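Local coordinates for protein methanogen homoaconitase small subunit (Methanocaldococcus jannaschii, PDB 2PKP) that forms, with its large-subunit partner, a hydro-lyase that interconverts homocitrate and homoisocitrate through cis-homoaconitate on the way to 2-oxosuberate, at residues A7-G11 and F45-V49; Y31-C37 and I72-C77; I96-P102 and I146-L152. All coordinates share one frame; numbering follows the deposited sequence.

Interaction 1: residues A7-G11 and F45-V49; sequences AHKFG and FPKKV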
ATOM      1  N   ALA A   7       6.066   1.581  14.104  1.00 11.60           N
ATOM      2  CA  ALA A   7       5.953   3.006  14.361  1.00 14.17           C
ATOM      3  C   ALA A   7       7.318   3.672  14.541  1.00 14.01           C
ATOM      4  O   ALA A   7       8.186   3.148  15.230  1.00 12.83           O
ATOM      5  CB  ALA A   7       5.108   3.228  15.608  1.00  8.83           C
ATOM      6  N   HIS A   8       7.505   4.825  13.908  1.00 15.15           N
ATOM      7  CA  HIS A   8       8.752   5.571  14.054  1.00 15.92           C
ATOM      8  C   HIS A   8       8.295   6.857  14.718  1.00 15.20           C
ATOM      9  O   HIS A   8       7.648   7.696  14.093  1.00 13.76           O
ATOM     10  CB  HIS A   8       9.395   5.840  12.693  1.00 16.17           C
ATOM     11  CG  HIS A   8       9.847   4.595  11.991  1.00 16.47           C
ATOM     12  ND1 HIS A   8       9.024   3.867  11.157  1.00 19.60           N
ATOM     13  CD2 HIS A   8      11.021   3.925  12.041  1.00 14.43           C
ATOM     14  CE1 HIS A   8       9.674   2.804  10.721  1.00 17.06           C
ATOM     15  NE2 HIS A   8      10.887   2.813  11.242  1.00 20.19           N
ATOM     16  N   LYS A   9       8.616   6.983  16.001  1.00 14.10           N
ATOM     17  CA  LYS A   9       8.174   8.120  16.788  1.00 15.44           C
ATOM     18  C   LYS A   9       9.071   9.351  16.844  1.00 15.52           C
ATOM     19  O   LYS A   9      10.279   9.258  17.052  1.00 16.34           O
ATOM     20  CB  LYS A   9       7.858   7.668  18.215  1.00 14.40           C
ATOM     21  CG  LYS A   9       7.280   8.793  19.041  1.00 16.34           C
ATOM     22  CD  LYS A   9       6.685   8.340  20.348  1.00 25.56           C
ATOM     23  CE  LYS A   9       5.824   9.467  20.931  1.00 24.22           C
ATOM     24  NZ  LYS A   9       5.153   9.072  22.183  1.00 25.03           N
ATOM     25  N   PHE A  10       8.438  10.505  16.683  1.00 18.02           N
ATOM     26  CA  PHE A  10       9.105  11.800  16.714  1.00 15.69           C
ATOM     27  C   PHE A  10       8.337  12.707  17.680  1.00 17.31           C
ATOM     28  O   PHE A  10       7.217  12.376  18.090  1.00 16.90           O
ATOM     29  CB  PHE A  10       9.113  12.398  15.310  1.00 17.90           C
ATOM     30  CG  PHE A  10       9.855  11.563  14.308  1.00 20.89           C
ATOM     31  CD1 PHE A  10      11.208  11.782  14.061  1.00 21.58           C
ATOM     32  CD2 PHE A  10       9.208  10.540  13.621  1.00 19.68           C
ATOM     33  CE1 PHE A  10      11.907  10.997  13.141  1.00 21.44           C
ATOM     34  CE2 PHE A  10       9.896   9.746  12.699  1.00 20.00           C
ATOM     35  CZ  PHE A  10      11.247   9.974  12.458  1.00 19.91           C
ATOM     36  N   GLY A  11       8.934  13.845  18.037  1.00 14.75           N
ATOM     37  CA  GLY A  11       8.295  14.760  18.968  1.00 14.94           C
ATOM     38  C   GLY A  11       7.378  15.814  18.377  1.00 16.44           C
ATOM     39  O   GLY A  11       6.715  15.594  17.360  1.00 16.51           O
ATOM     40  N   PHE A  45      16.660   7.415   9.586  1.00 32.81           N
ATOM     41  CA  PHE A  45      15.305   7.047   9.158  1.00 28.21           C
ATOM     42  C   PHE A  45      15.224   6.369   7.789  1.00 28.11           C
ATOM     43  O   PHE A  45      14.662   5.286   7.663  1.00 24.65           O
ATOM     44  CB  PHE A  45      14.383   8.273   9.149  1.00 26.71           C
ATOM     45  CG  PHE A  45      12.949   7.945   8.827  1.00 20.06           C
ATOM     46  CD1 PHE A  45      12.117   7.388   9.790  1.00 18.55           C
ATOM     47  CD2 PHE A  45      12.447   8.144   7.546  1.00 18.90           C
ATOM     48  CE1 PHE A  45      10.806   7.028   9.477  1.00 19.39           C
ATOM     49  CE2 PHE A  45      11.135   7.786   7.225  1.00 16.25           C
ATOM     50  CZ  PHE A  45      10.317   7.226   8.196  1.00 14.39           C
ATOM     51  N   PRO A  46      15.782   6.999   6.743  1.00 29.19           N
ATOM     52  CA  PRO A  46      15.733   6.404   5.403  1.00 30.44           C
ATOM     53  C   PRO A  46      16.234   4.959   5.341  1.00 32.65           C
ATOM     54  O   PRO A  46      15.769   4.169   4.521  1.00 31.81           O
ATOM     55  CB  PRO A  46      16.605   7.349   4.575  1.00 30.72           C
ATOM     56  CG  PRO A  46      16.445   8.654   5.267  1.00 26.86           C
ATOM     57  CD  PRO A  46      16.552   8.254   6.719  1.00 29.45           C
ATOM     58  N   LYS A  47      17.178   4.621   6.215  1.00 33.85           N
ATOM     59  CA  LYS A  47      17.750   3.276   6.250  1.00 36.74           C
ATOM     60  C   LYS A  47      17.001   2.308   7.169  1.00 35.50           C
ATOM     61  O   LYS A  47      17.204   1.096   7.091  1.00 34.64           O
ATOM     62  CB  LYS A  47      19.220   3.350   6.684  1.00 38.85           C
ATOM     63  CG  LYS A  47      20.074   4.302   5.849  1.00 44.83           C
ATOM     64  CD  LYS A  47      20.174   3.852   4.396  1.00 47.67           C
ATOM     65  CE  LYS A  47      21.011   4.824   3.577  1.00 51.59           C
ATOM     66  NZ  LYS A  47      21.267   4.324   2.194  1.00 54.04           N
ATOM     67  N   LYS A  48      16.142   2.839   8.039  1.00 33.23           N
ATOM     68  CA  LYS A  48      15.376   2.009   8.971  1.00 32.89           C
ATOM     69  C   LYS A  48      13.947   1.739   8.502  1.00 32.28           C
ATOM     70  O   LYS A  48      13.405   0.656   8.729  1.00 32.58           O
ATOM     71  CB  LYS A  48      15.284   2.677  10.348  1.00 34.92           C
ATOM     72  CG  LYS A  48      16.595   2.954  11.056  1.00 42.02           C
ATOM     73  CD  LYS A  48      16.333   3.781  12.312  1.00 46.96           C
ATOM     74  CE  LYS A  48      17.611   4.066  13.093  1.00 50.18           C
ATOM     75  NZ  LYS A  48      17.369   4.994  14.240  1.00 50.68           N
ATOM     76  N   VAL A  49      13.336   2.733   7.865  1.00 29.33           N
ATOM     77  CA  VAL A  49      11.956   2.620   7.408  1.00 27.45           C
ATOM     78  C   VAL A  49      11.709   1.514   6.385  1.00 27.06           C
ATOM     79  O   VAL A  49      12.548   1.239   5.526  1.00 25.47           O
ATOM     80  CB  VAL A  49      11.457   3.963   6.820  1.00 26.05           C
ATOM     81  CG1 VAL A  49      12.223   4.296   5.549  1.00 27.22           C
ATOM     82  CG2 VAL A  49       9.967   3.889   6.542  1.00 29.81           C
TER
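An aromatic cluster of His8, Phe10 and Phe45 joins the end of strand 2-9, in the swivel domain of this aconitase-family subunit, to the short helix 45-48. Phe45 is the shared member. Its CE1 corner comes down over one face of the His8 imidazole, 3.6 Å from His8 CG, in a T-shaped pair whose planes stand at 80°. With CG anti to its backbone N (chi1 -175°), Phe45 throws its ring out from the helix toward His8 and Phe10. The second of these, Phe10, presents its own edge to the face of Phe45 in an offset edge-to-face arrangement, ring centroids 5.9 Å apart, and the nearest approach is from Phe10 CZ to Phe45 CD1 at 3.8 Å. Val49, at the helix end, adds an aliphatic touch: it lies beside the His8 ring, while its CB sits over one face of Phe45 near the rim. No hydrogen bond crosses between 7-11 and 45-49, and the contact rests on ring and aliphatic packing. Inside the helix, Phe45 O accepts from both Lys48 N and Val49 N, tying off the turn that bears the ring. Strand 54-57 runs beside 2-9 and adds Ile55 against both phenylalanines, while Met38 and Ile79 from neighbouring loops also press on Phe45.

Interaction 2: residues Y31-C37 and I72-C77; sequences YELASHC and IAIKYC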
ATOM      1  N   TYR A  31      11.335   9.393  -5.379  1.00 44.39           N
ATOM      2  CA  TYR A  31      12.113   8.411  -4.639  1.00 45.78           C
ATOM      3  C   TYR A  31      13.394   9.071  -4.145  1.00 46.77           C
ATOM      4  O   TYR A  31      13.936   8.695  -3.105  1.00 47.49           O
ATOM      5  CB  TYR A  31      12.449   7.215  -5.531  1.00 47.32           C
ATOM      6  CG  TYR A  31      11.284   6.278  -5.759  1.00 47.40           C
ATOM      7  CD1 TYR A  31      10.759   5.525  -4.709  1.00 48.24           C
ATOM      8  CD2 TYR A  31      10.702   6.147  -7.019  1.00 47.70           C
ATOM      9  CE1 TYR A  31       9.685   4.665  -4.907  1.00 49.88           C
ATOM     10  CE2 TYR A  31       9.625   5.287  -7.229  1.00 47.27           C
ATOM     11  CZ  TYR A  31       9.123   4.550  -6.167  1.00 49.59           C
ATOM     12  OH  TYR A  31       8.058   3.700  -6.356  1.00 52.68           O
ATOM     13  N   GLU A  32      13.869  10.059  -4.899  1.00 47.61           N
ATOM     14  CA  GLU A  32      15.076  10.789  -4.534  1.00 47.96           C
ATOM     15  C   GLU A  32      14.754  11.580  -3.273  1.00 42.46           C
ATOM     16  O   GLU A  32      15.576  11.700  -2.365  1.00 39.88           O
ATOM     17  CB  GLU A  32      15.476  11.744  -5.660  1.00 55.67           C
ATOM     18  CG  GLU A  32      16.880  12.321  -5.536  1.00 66.55           C
ATOM     19  CD  GLU A  32      17.960  11.257  -5.633  1.00 72.82           C
ATOM     20  OE1 GLU A  32      17.941  10.475  -6.609  1.00 78.28           O
ATOM     21  OE2 GLU A  32      18.832  11.208  -4.739  1.00 78.02           O
ATOM     22  N   LEU A  33      13.543  12.122  -3.231  1.00 37.32           N
ATOM     23  CA  LEU A  33      13.081  12.885  -2.083  1.00 32.83           C
ATOM     24  C   LEU A  33      12.894  11.939  -0.904  1.00 30.39           C
ATOM     25  O   LEU A  33      13.293  12.239   0.221  1.00 31.45           O
ATOM     26  CB  LEU A  33      11.750  13.568  -2.409  1.00 33.40           C
ATOM     27  CG  LEU A  33      11.810  14.751  -3.382  1.00 31.60           C
ATOM     28  CD1 LEU A  33      10.399  15.182  -3.771  1.00 29.98           C
ATOM     29  CD2 LEU A  33      12.567  15.904  -2.725  1.00 27.23           C
ATOM     30  N   ALA A  34      12.295  10.787  -1.178  1.00 27.05           N
ATOM     31  CA  ALA A  34      12.034   9.791  -0.150  1.00 24.61           C
ATOM     32  C   ALA A  34      13.314   9.314   0.531  1.00 24.10           C
ATOM     33  O   ALA A  34      13.314   9.035   1.727  1.00 21.89           O
ATOM     34  CB  ALA A  34      11.285   8.608  -0.755  1.00 26.47           C
ATOM     35  N   SER A  35      14.407   9.235  -0.221  1.00 23.54           N
ATOM     36  CA  SER A  35      15.673   8.779   0.338  1.00 25.11           C
ATOM     37  C   SER A  35      16.207   9.704   1.436  1.00 24.11           C
ATOM     38  O   SER A  35      17.151   9.359   2.144  1.00 25.96           O
ATOM     39  CB  SER A  35      16.715   8.621  -0.777  1.00 26.35           C
ATOM     40  OG  SER A  35      17.021   9.868  -1.372  1.00 36.24           O
ATOM     41  N   HIS A  36      15.606  10.878   1.584  1.00 23.68           N
ATOM     42  CA  HIS A  36      16.042  11.799   2.627  1.00 23.76           C
ATOM     43  C   HIS A  36      14.904  12.201   3.553  1.00 22.90           C
ATOM     44  O   HIS A  36      14.949  13.245   4.201  1.00 24.82           O
ATOM     45  CB  HIS A  36      16.694  13.037   2.009  1.00 23.65           C
ATOM     46  CG  HIS A  36      17.949  12.722   1.256  1.00 25.56           C
ATOM     47  ND1 HIS A  36      17.960  12.467  -0.097  1.00 26.19           N
ATOM     48  CD2 HIS A  36      19.217  12.519   1.689  1.00 23.15           C
ATOM     49  CE1 HIS A  36      19.179  12.118  -0.467  1.00 26.49           C
ATOM     50  NE2 HIS A  36      19.962  12.142   0.597  1.00 27.94           N
ATOM     51  N   CYS A  37      13.886  11.350   3.620  1.00 23.51           N
ATOM     52  CA  CYS A  37      12.738  11.603   4.472  1.00 21.45           C
ATOM     53  C   CYS A  37      13.167  11.639   5.937  1.00 21.61           C
ATOM     54  O   CYS A  37      13.876  10.748   6.405  1.00 21.97           O
ATOM     55  CB  CYS A  37      11.682  10.513   4.263  1.00 24.84           C
ATOM     56  SG  CYS A  37      10.140  10.819   5.154  1.00 18.65           S
ATOM     57  N   ILE A  72       5.424  13.983  -0.295  1.00 22.81           N
ATOM     58  CA  ILE A  72       5.879  13.060  -1.326  1.00 22.59           C
ATOM     59  C   ILE A  72       7.051  12.229  -0.794  1.00 20.56           C
ATOM     60  O   ILE A  72       7.199  11.061  -1.141  1.00 20.87           O
ATOM     61  CB  ILE A  72       6.304  13.822  -2.610  1.00 25.12           C
ATOM     62  CG1 ILE A  72       5.059  14.414  -3.283  1.00 26.22           C
ATOM     63  CG2 ILE A  72       7.046  12.893  -3.569  1.00 22.63           C
ATOM     64  CD1 ILE A  72       5.354  15.199  -4.552  1.00 30.72           C
ATOM     65  N   ALA A  73       7.867  12.841   0.061  1.00 19.04           N
ATOM     66  CA  ALA A  73       9.017  12.167   0.656  1.00 19.59           C
ATOM     67  C   ALA A  73       8.529  11.045   1.561  1.00 17.86           C
ATOM     68  O   ALA A  73       9.102   9.959   1.586  1.00 19.48           O
ATOM     69  CB  ALA A  73       9.848  13.158   1.462  1.00 19.37           C
ATOM     70  N   ILE A  74       7.465  11.319   2.307  1.00 18.15           N
ATOM     71  CA  ILE A  74       6.885  10.329   3.204  1.00 16.23           C
ATOM     72  C   ILE A  74       6.205   9.222   2.391  1.00 18.92           C
ATOM     73  O   ILE A  74       6.506   8.036   2.556  1.00 18.89           O
ATOM     74  CB  ILE A  74       5.846  10.989   4.145  1.00 16.90           C
ATOM     75  CG1 ILE A  74       6.543  12.029   5.032  1.00 16.07           C
ATOM     76  CG2 ILE A  74       5.158   9.925   5.000  1.00 14.54           C
ATOM     77  CD1 ILE A  74       5.593  12.889   5.855  1.00 14.82           C
ATOM     78  N   LYS A  75       5.303   9.620   1.498  1.00 19.55           N
ATOM     79  CA  LYS A  75       4.570   8.672   0.667  1.00 22.66           C
ATOM     80  C   LYS A  75       5.486   7.735  -0.118  1.00 24.84           C
ATOM     81  O   LYS A  75       5.205   6.536  -0.233  1.00 24.81           O
ATOM     82  CB  LYS A  75       3.647   9.425  -0.296  1.00 23.70           C
ATOM     83  CG  LYS A  75       2.839   8.537  -1.239  1.00 28.49           C
ATOM     84  CD  LYS A  75       2.030   9.401  -2.216  1.00 32.81           C
ATOM     85  CE  LYS A  75       1.155   8.575  -3.162  1.00 34.38           C
ATOM     86  NZ  LYS A  75       1.946   7.735  -4.105  1.00 36.57           N
ATOM     87  N   TYR A  76       6.587   8.260  -0.646  1.00 23.62           N
ATOM     88  CA  TYR A  76       7.483   7.410  -1.416  1.00 24.76           C
ATOM     89  C   TYR A  76       8.439   6.529  -0.617  1.00 24.35           C
ATOM     90  O   TYR A  76       9.321   5.882  -1.186  1.00 22.05           O
ATOM     91  CB  TYR A  76       8.229   8.235  -2.469  1.00 26.98           C
ATOM     92  CG  TYR A  76       7.362   8.470  -3.687  1.00 28.59           C
ATOM     93  CD1 TYR A  76       6.300   9.375  -3.644  1.00 29.43           C
ATOM     94  CD2 TYR A  76       7.548   7.726  -4.852  1.00 28.79           C
ATOM     95  CE1 TYR A  76       5.443   9.529  -4.726  1.00 31.10           C
ATOM     96  CE2 TYR A  76       6.694   7.870  -5.942  1.00 31.62           C
ATOM     97  CZ  TYR A  76       5.643   8.773  -5.870  1.00 33.36           C
ATOM     98  OH  TYR A  76       4.781   8.911  -6.931  1.00 38.22           O
ATOM     99  N   CYS A  77       8.250   6.498   0.700  1.00 22.91           N
ATOM    100  CA  CYS A  77       9.040   5.633   1.574  1.00 24.56           C
ATOM    101  C   CYS A  77       8.163   4.410   1.799  1.00 24.69           C
ATOM    102  O   CYS A  77       8.559   3.455   2.467  1.00 28.55           O
ATOM    103  CB  CYS A  77       9.314   6.295   2.929  1.00 24.44           C
ATOM    104  SG  CYS A  77      10.780   7.327   2.990  1.00 27.83           S
TER
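Ala34 is the small bump on which helix 30-34 meets the end of helix 68-75, a close packing of helix ends through small residues within the swivel domain. Its methyl fits a hollow lined by the carbonyls of Ala73 and Tyr76 and by the Tyr76 methylene, with Ala34 CB 3.5 Å from Tyr76 CB. Having only alanines at the closest point lets the backbones draw together: Ala34 CA and Ala73 CA are 3.9 Å apart, and a CA-H...O contact runs from Ala34 CA to Ala73 O at 3.4 Å. In return the Ala73 methyl rests against the carbonyl group of Leu33, whose CD1 reaches the CG2 branch of Ile72. Larger groups fill the two flanks. On one, Tyr76 drives its CD2 edge over the centre of the Tyr31 ring, 3.7 Å from Tyr31 CE1, in a T-shaped stack with planes at 86°. On the other, where the type I beta turn from Ala34 ends at Cys37, two cysteines interlock without a disulfide: Cys77 SG lies 3.5 Å from Cys37 CB. Cys37 turns its SG anti to the backbone N (chi1 -174°), which carries the sulfur inward to Ile74 CG1 at 3.8 Å. Pro30 continues the packing against Ile72 and Tyr76, and Ile74 also packs on Phe91 of helix 89-98. Lys158 of the second subunit makes a cation-pi contact with Tyr31, which thus lies at the subunit interface.

Interaction 3: residues I96-P102 and I146-L152; sequences INVGLIP and ILAAGGL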
ATOM      1  N   ILE A  96      -3.546  14.865   2.098  1.00 20.09           N
ATOM      2  CA  ILE A  96      -4.799  14.385   1.522  1.00 21.66           C
ATOM      3  C   ILE A  96      -4.687  14.305  -0.001  1.00 22.40           C
ATOM      4  O   ILE A  96      -5.044  13.299  -0.617  1.00 21.37           O
ATOM      5  CB  ILE A  96      -5.978  15.335   1.852  1.00 21.44           C
ATOM      6  CG1 ILE A  96      -6.209  15.401   3.365  1.00 21.50           C
ATOM      7  CG2 ILE A  96      -7.239  14.871   1.127  1.00 20.86           C
ATOM      8  CD1 ILE A  96      -6.640  14.090   3.985  1.00 19.71           C
ATOM      9  N   ASN A  97      -4.174  15.371  -0.603  1.00 22.62           N
ATOM     10  CA  ASN A  97      -4.050  15.427  -2.052  1.00 25.00           C
ATOM     11  C   ASN A  97      -3.099  14.439  -2.724  1.00 24.87           C
ATOM     12  O   ASN A  97      -3.208  14.224  -3.929  1.00 24.73           O
ATOM     13  CB  ASN A  97      -3.737  16.859  -2.488  1.00 23.12           C
ATOM     14  CG  ASN A  97      -4.907  17.801  -2.235  1.00 27.24           C
ATOM     15  OD1 ASN A  97      -6.070  17.393  -2.298  1.00 29.22           O
ATOM     16  ND2 ASN A  97      -4.608  19.064  -1.965  1.00 28.82           N
ATOM     17  N   VAL A  98      -2.174  13.841  -1.972  1.00 24.04           N
ATOM     18  CA  VAL A  98      -1.268  12.847  -2.556  1.00 22.60           C
ATOM     19  C   VAL A  98      -1.627  11.448  -2.078  1.00 22.18           C
ATOM     20  O   VAL A  98      -0.954  10.478  -2.417  1.00 21.81           O
ATOM     21  CB  VAL A  98       0.226  13.094  -2.206  1.00 24.53           C
ATOM     22  CG1 VAL A  98       0.685  14.439  -2.767  1.00 24.43           C
ATOM     23  CG2 VAL A  98       0.436  13.014  -0.703  1.00 21.26           C
ATOM     24  N   GLY A  99      -2.686  11.342  -1.282  1.00 22.43           N
ATOM     25  CA  GLY A  99      -3.099  10.036  -0.789  1.00 23.90           C
ATOM     26  C   GLY A  99      -2.430   9.581   0.501  1.00 24.10           C
ATOM     27  O   GLY A  99      -2.481   8.401   0.847  1.00 25.81           O
ATOM     28  N   LEU A 100      -1.791  10.506   1.210  1.00 21.54           N
ATOM     29  CA  LEU A 100      -1.131  10.177   2.478  1.00 21.70           C
ATOM     30  C   LEU A 100      -2.157  10.448   3.573  1.00 18.80           C
ATOM     31  O   LEU A 100      -2.661  11.561   3.690  1.00 20.43           O
ATOM     32  CB  LEU A 100       0.107  11.061   2.678  1.00 20.87           C
ATOM     33  CG  LEU A 100       0.921  10.880   3.960  1.00 21.97           C
ATOM     34  CD1 LEU A 100       1.421   9.442   4.060  1.00 18.77           C
ATOM     35  CD2 LEU A 100       2.090  11.867   3.966  1.00 17.95           C
ATOM     36  N   ILE A 101      -2.455   9.437   4.381  1.00 19.00           N
ATOM     37  CA  ILE A 101      -3.466   9.574   5.428  1.00 17.54           C
ATOM     38  C   ILE A 101      -3.020  10.177   6.759  1.00 16.98           C
ATOM     39  O   ILE A 101      -2.209   9.602   7.485  1.00 16.23           O
ATOM     40  CB  ILE A 101      -4.125   8.210   5.729  1.00 18.89           C
ATOM     41  CG1 ILE A 101      -4.673   7.603   4.436  1.00 18.60           C
ATOM     42  CG2 ILE A 101      -5.257   8.388   6.742  1.00 18.01           C
ATOM     43  CD1 ILE A 101      -5.038   6.129   4.557  1.00 24.46           C
ATOM     44  N   PRO A 102      -3.561  11.350   7.101  1.00 17.12           N
ATOM     45  CA  PRO A 102      -3.207  12.002   8.359  1.00 15.75           C
ATOM     46  C   PRO A 102      -4.203  11.517   9.412  1.00 17.02           C
ATOM     47  O   PRO A 102      -5.416  11.686   9.258  1.00 16.58           O
ATOM     48  CB  PRO A 102      -3.390  13.490   8.058  1.00 15.26           C
ATOM     49  CG  PRO A 102      -3.755  13.556   6.565  1.00 18.37           C
ATOM     50  CD  PRO A 102      -4.398  12.237   6.286  1.00 17.11           C
ATOM     51  N   ILE A 146     -11.243  12.073  -1.431  1.00 28.57           N
ATOM     52  CA  ILE A 146     -10.000  12.282  -2.159  1.00 26.80           C
ATOM     53  C   ILE A 146      -8.997  11.207  -1.747  1.00 29.47           C
ATOM     54  O   ILE A 146      -8.337  10.603  -2.598  1.00 30.63           O
ATOM     55  CB  ILE A 146      -9.423  13.686  -1.874  1.00 26.71           C
ATOM     56  CG1 ILE A 146     -10.362  14.747  -2.462  1.00 25.14           C
ATOM     57  CG2 ILE A 146      -8.020  13.810  -2.461  1.00 20.91           C
ATOM     58  CD1 ILE A 146     -10.002  16.179  -2.112  1.00 22.77           C
ATOM     59  N   LEU A 147      -8.898  10.957  -0.443  1.00 27.00           N
ATOM     60  CA  LEU A 147      -7.989   9.935   0.064  1.00 28.10           C
ATOM     61  C   LEU A 147      -8.355   8.570  -0.499  1.00 30.10           C
ATOM     62  O   LEU A 147      -7.489   7.820  -0.952  1.00 29.68           O
ATOM     63  CB  LEU A 147      -8.039   9.863   1.594  1.00 29.74           C
ATOM     64  CG  LEU A 147      -7.312  10.949   2.389  1.00 33.07           C
ATOM     65  CD1 LEU A 147      -7.531  10.715   3.877  1.00 33.13           C
ATOM     66  CD2 LEU A 147      -5.822  10.926   2.057  1.00 32.09           C
ATOM     67  N   ALA A 148      -9.645   8.249  -0.457  1.00 29.00           N
ATOM     68  CA  ALA A 148     -10.132   6.973  -0.961  1.00 32.20           C
ATOM     69  C   ALA A 148      -9.711   6.767  -2.416  1.00 32.80           C
ATOM     70  O   ALA A 148      -9.410   5.649  -2.835  1.00 35.19           O
ATOM     71  CB  ALA A 148     -11.653   6.909  -0.839  1.00 32.33           C
ATOM     72  N   ALA A 149      -9.685   7.849  -3.185  1.00 32.17           N
ATOM     73  CA  ALA A 149      -9.297   7.762  -4.584  1.00 32.52           C
ATOM     74  C   ALA A 149      -7.779   7.717  -4.721  1.00 33.15           C
ATOM     75  O   ALA A 149      -7.257   7.483  -5.812  1.00 36.66           O
ATOM     76  CB  ALA A 149      -9.865   8.947  -5.367  1.00 30.16           C
ATOM     77  N   GLY A 150      -7.075   7.947  -3.617  1.00 32.21           N
ATOM     78  CA  GLY A 150      -5.622   7.918  -3.643  1.00 31.16           C
ATOM     79  C   GLY A 150      -4.955   9.246  -3.962  1.00 31.76           C
ATOM     80  O   GLY A 150      -3.763   9.293  -4.274  1.00 30.21           O
ATOM     81  N   GLY A 151      -5.713  10.334  -3.884  1.00 30.76           N
ATOM     82  CA  GLY A 151      -5.137  11.633  -4.178  1.00 30.01           C
ATOM     83  C   GLY A 151      -6.052  12.484  -5.032  1.00 29.87           C
ATOM     84  O   GLY A 151      -7.007  11.979  -5.625  1.00 29.68           O
ATOM     85  N   LEU A 152      -5.756  13.777  -5.101  1.00 28.66           N
ATOM     86  CA  LEU A 152      -6.572  14.709  -5.866  1.00 32.30           C
ATOM     87  C   LEU A 152      -6.673  14.350  -7.345  1.00 36.16           C
ATOM     88  O   LEU A 152      -7.762  14.385  -7.926  1.00 35.55           O
ATOM     89  CB  LEU A 152      -6.022  16.124  -5.713  1.00 31.36           C
ATOM     90  CG  LEU A 152      -6.859  17.254  -6.323  1.00 33.58           C
ATOM     91  CD1 LEU A 152      -8.298  17.175  -5.823  1.00 33.52           C
ATOM     92  CD2 LEU A 152      -6.241  18.590  -5.948  1.00 33.07           C
TER
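Leu147 packs its two methyls into the tight side of this contact, where helix 141-148 meets the end of helix 89-98 and the start of strand 101-104. Its CD1 presses on Ile96 CD1 at 3.5 Å, closer than carbons usually sit. The other branch, CD2, reaches past the helix end to Leu100 O at 3.6 Å and touches Ile101 CG1 further along, giving the leucine neighbours on both helix and strand. Were Leu147 cut back to an alanine, the Ile96 CD1 methyl would probably lose its partner and a gap would open against Leu100 and Ile101. Beside it, the CG2 branches of Ile96 and Ile146 meet as their side chains cross at about a right angle. Both helices end in Schellman motifs, at Gly99 and Gly150, each with positive phi, and the two ends abut: Gly99 CA is 3.6 Å from Gly150 O. A CB on Gly99 would strike that oxygen, while one on Gly151 would run into Asn97 O. Gly151 is also the N-cap of helix 152-164, and Leu152 N donates to Asn97 O at 2.8 Å (N-H...O 161°), approaching from above the carbonyl plane. On the partly exposed side, Asn97 and Leu152 lie side by side, pointing the same way, with Asn97 OD1 3.6 Å from Leu152 CB, and a polyethylene glycol fragment, probably from the crystallisation liquor, lies against the asparagine side chain.

In the fold
The three contacts illustrate how chemistry follows place in one small domain. Interaction 3 is the most buried, and alone among them carries a hydrogen bond between its segments; interactions 1 and 2 are partly buried and rely on apolar and aromatic packing. Interaction 1 uses a histidine-phenylalanine cluster, interaction 2 a tyrosine pair beside alanine and cysteine packing, its Tyr31 reaching the second subunit. Interactions 1 and 2 touch directly, Phe45 CD2 lying 3.2 Å from Cys37 O, and their segments alternate along the chain. Interaction 2 also adjoins interaction 3, through Ile74 against Leu100. Interactions 1 and 3 do not meet: their centres are about 22 Å apart, yet both reach the same mixed sheet, through strands 2-9 and 101-104.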